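Local atomic coordinates of Alr4995 protein (Nostoc sp., PDB entry 6LRF), a protein that probably works as a bifunctional enzyme, AgrE, joining an arginine dihydrolase of the guanidino-group-modifying enzyme (GME) family to an ornithine cyclodeaminase in a single chain. Residues F380-I392 against E400-Q412. Residues are numbered along the deposited sequence; the frame is centred on the assembly and turned at random.
Sequences FYVSTIYPTEVRI and ENQRMDGAIAITQ
Ser383 and the turn 403-406 are joined by two backbone bonds, Ser383 N to Gly406 O at 3.0 Å and Asp405 N to Ser383 O at 2.9 Å, the first almost straight (173°), the second arriving from above the carbonyl plane. The serine hydroxyl adds two more: with OG held between its own N and carbonyl carbon (chi1 59°), it donates to Arg403 O at 2.7 Å and accepts from Gly406 N. Gln402, bent at chi2, turns its amide so that NE2 donates to Thr384 O at 2.7 Å, the acceptor lying close to the plane of the amide, while a water links OE1 to Thr388 N. These loops precede strands 388-392 and 407-413 of one mixed sheet. Two other strands lie between them in it; their axes come no closer than 10.2 Å and cross at -45°, an approach short enough to be consistent with a curved sheet. Between them Ile408 CD1 lies alongside the Tyr381 ring, 3.9 Å from CE2. Val390 CG2 packs against Ile410 CD1, the two side chains running in opposite directions, and Ile392 CD1 meets Ile410 CG1 tip to tip at 4.1 Å. Within the turn, Asp405 OD1 accepts from a water shared with Ser383 O and bonds His554, tying this turn to helix 554-567.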
loop_
_atom_site.group_PDB
_atom_site.type_symbol
_atom_site.label_atom_id
_atom_site.label_comp_id
_atom_site.label_asym_id
_atom_site.label_seq_id
_atom_site.Cartn_x
_atom_site.Cartn_y
_atom_site.Cartn_z
ATOM N N PHE B 380 -21.403 -30.550 -16.799
ATOM C CA PHE B 380 -22.238 -30.323 -15.616
ATOM C C PHE B 380 -22.427 -28.827 -15.381
ATOM O O PHE B 380 -21.519 -28.020 -15.605
ATOM C CB PHE B 380 -21.636 -30.993 -14.368
ATOM C CG PHE B 380 -20.313 -30.423 -13.944
ATOM C CD1 PHE B 380 -19.157 -30.760 -14.623
ATOM C CD2 PHE B 380 -20.227 -29.564 -12.855
ATOM C CE1 PHE B 380 -17.936 -30.238 -14.248
ATOM C CE2 PHE B 380 -18.998 -29.042 -12.452
ATOM C CZ PHE B 380 -17.856 -29.381 -13.153
ATOM N N TYR B 381 -23.626 -28.451 -14.960
ATOM C CA TYR B 381 -23.882 -27.073 -14.632
ATOM C C TYR B 381 -23.184 -26.738 -13.307
ATOM O O TYR B 381 -23.136 -27.566 -12.381
ATOM C CB TYR B 381 -25.381 -26.811 -14.561
ATOM C CG TYR B 381 -25.743 -25.483 -13.938
ATOM C CD1 TYR B 381 -25.761 -24.308 -14.684
ATOM C CD2 TYR B 381 -26.113 -25.417 -12.601
ATOM C CE1 TYR B 381 -26.115 -23.072 -14.089
ATOM C CE2 TYR B 381 -26.456 -24.208 -12.002
ATOM C CZ TYR B 381 -26.448 -23.043 -12.738
ATOM O OH TYR B 381 -26.812 -21.871 -12.093
ATOM N N VAL B 382 -22.625 -25.533 -13.238
ATOM C CA VAL B 382 -21.912 -25.083 -12.047
ATOM C C VAL B 382 -22.775 -24.164 -11.193
ATOM O O VAL B 382 -23.178 -23.099 -11.634
ATOM C CB VAL B 382 -20.608 -24.358 -12.417
ATOM C CG1 VAL B 382 -19.864 -23.894 -11.137
ATOM C CG2 VAL B 382 -19.720 -25.280 -13.236
ATOM N N SER B 383 -23.037 -24.573 -9.956
ATOM C CA SER B 383 -23.934 -23.819 -9.086
ATOM C C SER B 383 -23.316 -22.511 -8.598
ATOM O O SER B 383 -22.093 -22.328 -8.599
ATOM C CB SER B 383 -24.348 -24.664 -7.890
ATOM O OG SER B 383 -23.185 -25.035 -7.175
ATOM N N THR B 384 -24.194 -21.607 -8.188
ATOM C CA THR B 384 -23.824 -20.280 -7.701
ATOM C C THR B 384 -24.224 -20.176 -6.229
ATOM O O THR B 384 -24.755 -21.140 -5.661
ATOM C CB THR B 384 -24.525 -19.181 -8.519
ATOM O OG1 THR B 384 -25.933 -19.229 -8.265
ATOM C CG2 THR B 384 -24.297 -19.411 -10.014
ATOM N N ILE B 385 -24.022 -19.020 -5.613
ATOM C CA ILE B 385 -24.462 -18.867 -4.223
ATOM C C ILE B 385 -25.974 -18.666 -4.123
ATOM O O ILE B 385 -26.544 -18.736 -3.027
ATOM C CB ILE B 385 -23.774 -17.680 -3.512
ATOM C CG1 ILE B 385 -24.251 -16.348 -4.108
ATOM C CG2 ILE B 385 -22.252 -17.812 -3.570
ATOM C CD1 ILE B 385 -23.710 -15.106 -3.384
ATOM N N TYR B 386 -26.626 -18.404 -5.257
ATOM C CA TYR B 386 -28.005 -17.900 -5.220
ATOM C C TYR B 386 -29.058 -18.987 -5.212
ATOM O O TYR B 386 -28.837 -20.056 -5.786
ATOM C CB TYR B 386 -28.241 -16.966 -6.405
ATOM C CG TYR B 386 -27.372 -15.754 -6.316
ATOM C CD1 TYR B 386 -27.623 -14.776 -5.358
ATOM C CD2 TYR B 386 -26.277 -15.598 -7.159
ATOM C CE1 TYR B 386 -26.818 -13.667 -5.248
ATOM C CE2 TYR B 386 -25.465 -14.487 -7.060
ATOM C CZ TYR B 386 -25.741 -13.522 -6.103
ATOM O OH TYR B 386 -24.930 -12.410 -5.994
ATOM N N PRO B 387 -30.220 -18.715 -4.574
ATOM C CA PRO B 387 -31.333 -19.673 -4.536
ATOM C C PRO B 387 -31.766 -20.027 -5.949
ATOM O O PRO B 387 -31.958 -19.129 -6.770
ATOM C CB PRO B 387 -32.451 -18.920 -3.796
ATOM C CG PRO B 387 -31.792 -17.786 -3.127
ATOM C CD PRO B 387 -30.597 -17.427 -3.963
ATOM N N THR B 388 -31.910 -21.324 -6.203
ATOM C CA THR B 388 -31.969 -21.861 -7.552
ATOM C C THR B 388 -33.094 -22.880 -7.642
ATOM O O THR B 388 -33.306 -23.650 -6.704
ATOM C CB THR B 388 -30.614 -22.517 -7.940
ATOM O OG1 THR B 388 -29.569 -21.532 -7.916
ATOM C CG2 THR B 388 -30.663 -23.172 -9.337
ATOM N N GLU B 389 -33.831 -22.863 -8.755
ATOM C CA GLU B 389 -34.838 -23.889 -9.042
ATOM C C GLU B 389 -34.477 -24.602 -10.345
ATOM O O GLU B 389 -33.897 -23.991 -11.245
ATOM C CB GLU B 389 -36.240 -23.272 -9.138
ATOM C CG GLU B 389 -36.886 -22.912 -7.800
ATOM C CD GLU B 389 -38.182 -22.092 -7.942
ATOM O OE1 GLU B 389 -38.562 -21.724 -9.077
ATOM O OE2 GLU B 389 -38.827 -21.807 -6.909
ATOM N N VAL B 390 -34.797 -25.896 -10.436
ATOM C CA VAL B 390 -34.561 -26.676 -11.654
ATOM C C VAL B 390 -35.839 -27.416 -12.104
ATOM O O VAL B 390 -36.659 -27.809 -11.274
ATOM C CB VAL B 390 -33.412 -27.679 -11.450
ATOM C CG1 VAL B 390 -32.127 -26.935 -11.074
ATOM C CG2 VAL B 390 -33.749 -28.653 -10.343
ATOM N N ARG B 391 -36.016 -27.593 -13.413
ATOM C CA ARG B 391 -37.264 -28.154 -13.957
ATOM C C ARG B 391 -37.094 -29.639 -14.269
ATOM O O ARG B 391 -36.308 -30.015 -15.143
ATOM C CB ARG B 391 -37.699 -27.397 -15.214
ATOM C CG ARG B 391 -39.205 -27.503 -15.574
ATOM C CD ARG B 391 -39.481 -26.658 -16.822
ATOM N NE ARG B 391 -40.867 -26.674 -17.290
ATOM C CZ ARG B 391 -41.315 -27.437 -18.289
ATOM N NH1 ARG B 391 -40.499 -28.279 -18.906
ATOM N NH2 ARG B 391 -42.584 -27.373 -18.666
ATOM N N ILE B 392 -37.812 -30.475 -13.520
ATOM C CA ILE B 392 -37.735 -31.928 -13.669
ATOM C C ILE B 392 -39.138 -32.427 -14.004
ATOM O O ILE B 392 -40.086 -32.136 -13.269
ATOM C CB ILE B 392 -37.213 -32.615 -12.384
ATOM C CG1 ILE B 392 -36.036 -31.837 -11.782
ATOM C CG2 ILE B 392 -36.863 -34.102 -12.634
ATOM C CD1 ILE B 392 -34.828 -31.755 -12.703
ATOM N N GLU B 400 -31.538 -27.728 -2.747
ATOM C CA GLU B 400 -31.136 -27.689 -1.342
ATOM C C GLU B 400 -29.612 -27.673 -1.163
ATOM O O GLU B 400 -28.864 -28.101 -2.057
ATOM C CB GLU B 400 -31.717 -28.887 -0.591
ATOM C CG GLU B 400 -33.224 -28.819 -0.421
ATOM C CD GLU B 400 -33.780 -30.031 0.306
ATOM O OE1 GLU B 400 -32.976 -30.835 0.832
ATOM O OE2 GLU B 400 -35.022 -30.177 0.345
ATOM N N ASN B 401 -29.172 -27.177 -0.003
ATOM C CA ASN B 401 -27.759 -27.095 0.365
ATOM C C ASN B 401 -26.953 -26.250 -0.610
ATOM O O ASN B 401 -25.801 -26.572 -0.917
ATOM C CB ASN B 401 -27.140 -28.490 0.472
ATOM C CG ASN B 401 -27.873 -29.369 1.465
ATOM O OD1 ASN B 401 -28.137 -30.537 1.195
ATOM N ND2 ASN B 401 -28.226 -28.801 2.619
ATOM N N GLN B 402 -27.559 -25.161 -1.073
ATOM C CA GLN B 402 -26.963 -24.330 -2.112
ATOM C C GLN B 402 -25.580 -23.831 -1.718
ATOM O O GLN B 402 -25.384 -23.322 -0.629
ATOM C CB GLN B 402 -27.869 -23.139 -2.413
ATOM C CG GLN B 402 -27.445 -22.323 -3.637
ATOM C CD GLN B 402 -27.742 -23.030 -4.947
ATOM O OE1 GLN B 402 -28.776 -23.682 -5.088
ATOM N NE2 GLN B 402 -26.843 -22.887 -5.920
ATOM N N ARG B 403 -24.612 -24.002 -2.605
ATOM C CA ARG B 403 -23.349 -23.272 -2.494
ATOM C C ARG B 403 -22.724 -23.138 -3.866
ATOM O O ARG B 403 -23.102 -23.844 -4.802
ATOM C CB ARG B 403 -22.363 -23.952 -1.546
ATOM C CG ARG B 403 -22.034 -25.367 -1.886
ATOM C CD ARG B 403 -20.668 -25.735 -1.266
ATOM N NE ARG B 403 -19.608 -25.164 -2.076
ATOM C CZ ARG B 403 -18.314 -25.213 -1.791
ATOM N NH1 ARG B 403 -17.888 -25.815 -0.690
ATOM N NH2 ARG B 403 -17.447 -24.661 -2.627
HETATM N N MSE B 404 -21.767 -22.236 -3.992
HETATM C CA MSE B 404 -21.134 -22.059 -5.283
HETATM C C MSE B 404 -20.209 -23.224 -5.591
HETATM O O MSE B 404 -19.752 -23.936 -4.683
HETATM C CB MSE B 404 -20.353 -20.745 -5.337
HETATM C CG MSE B 404 -19.134 -20.748 -4.447
HETATM SE SE MSE B 404 -17.970 -19.203 -4.856
HETATM C CE MSE B 404 -19.309 -17.969 -5.604
ATOM N N ASP B 405 -19.964 -23.407 -6.889
ATOM C CA ASP B 405 -18.966 -24.333 -7.405
ATOM C C ASP B 405 -19.309 -25.781 -7.108
ATOM O O ASP B 405 -18.419 -26.619 -6.950
ATOM C CB ASP B 405 -17.582 -23.996 -6.851
ATOM C CG ASP B 405 -17.050 -22.671 -7.389
ATOM O OD1 ASP B 405 -17.539 -22.208 -8.447
ATOM O OD2 ASP B 405 -16.154 -22.088 -6.751
ATOM N N GLY B 406 -20.600 -26.080 -7.050
ATOM C CA GLY B 406 -21.027 -27.464 -6.922
ATOM C C GLY B 406 -21.696 -27.953 -8.190
ATOM O O GLY B 406 -21.827 -27.191 -9.162
ATOM N N ALA B 407 -22.099 -29.222 -8.183
ATOM C CA ALA B 407 -23.005 -29.744 -9.187
ATOM C C ALA B 407 -24.384 -29.905 -8.557
ATOM O O ALA B 407 -24.527 -29.910 -7.338
ATOM C CB ALA B 407 -22.496 -31.075 -9.741
ATOM N N ILE B 408 -25.411 -30.035 -9.380
ATOM C CA ILE B 408 -26.746 -30.238 -8.830
ATOM C C ILE B 408 -27.202 -31.659 -9.130
ATOM O O ILE B 408 -27.358 -32.038 -10.289
ATOM C CB ILE B 408 -27.735 -29.219 -9.394
ATOM C CG1 ILE B 408 -27.248 -27.801 -9.065
ATOM C CG2 ILE B 408 -29.134 -29.437 -8.828
ATOM C CD1 ILE B 408 -28.190 -26.717 -9.547
ATOM N N ALA B 409 -27.384 -32.449 -8.075
ATOM C CA ALA B 409 -27.792 -33.841 -8.211
ATOM C C ALA B 409 -29.297 -33.953 -7.979
ATOM O O ALA B 409 -29.860 -33.284 -7.120
ATOM C CB ALA B 409 -27.021 -34.729 -7.228
ATOM N N ILE B 410 -29.946 -34.792 -8.772
ATOM C CA ILE B 410 -31.389 -34.952 -8.735
ATOM C C ILE B 410 -31.660 -36.392 -8.391
ATOM O O ILE B 410 -31.096 -37.297 -9.015
ATOM C CB ILE B 410 -32.073 -34.633 -10.098
ATOM C CG1 ILE B 410 -31.645 -33.266 -10.620
ATOM C CG2 ILE B 410 -33.605 -34.712 -9.972
ATOM C CD1 ILE B 410 -32.038 -32.125 -9.688
ATOM N N THR B 411 -32.522 -36.614 -7.412
ATOM C CA THR B 411 -32.911 -37.972 -7.097
ATOM C C THR B 411 -34.406 -38.062 -6.729
ATOM O O THR B 411 -35.021 -37.089 -6.264
ATOM C CB THR B 411 -32.004 -38.545 -5.973
ATOM O OG1 THR B 411 -32.429 -39.874 -5.643
ATOM C CG2 THR B 411 -32.052 -37.682 -4.745
ATOM N N GLN B 412 -35.002 -39.218 -7.011
ATOM C CA GLN B 412 -36.373 -39.506 -6.599
ATOM C C GLN B 412 -36.296 -40.212 -5.236
ATOM O O GLN B 412 -35.559 -41.175 -5.076
ATOM C CB GLN B 412 -37.102 -40.371 -7.649
ATOM C CG GLN B 412 -38.565 -40.689 -7.326
ATOM C CD GLN B 412 -39.497 -39.473 -7.420
ATOM O OE1 GLN B 412 -39.452 -38.699 -8.381
ATOM N NE2 GLN B 412 -40.351 -39.308 -6.416
HETATM O O HOH W 1 -24.805 -29.791 -12.115
HETATM O O HOH W 2 -27.084 -22.119 -9.079
HETATM O O HOH W 3 -20.024 -20.683 -9.200
HETATM O O HOH W 4 -31.200 -23.102 -3.969
#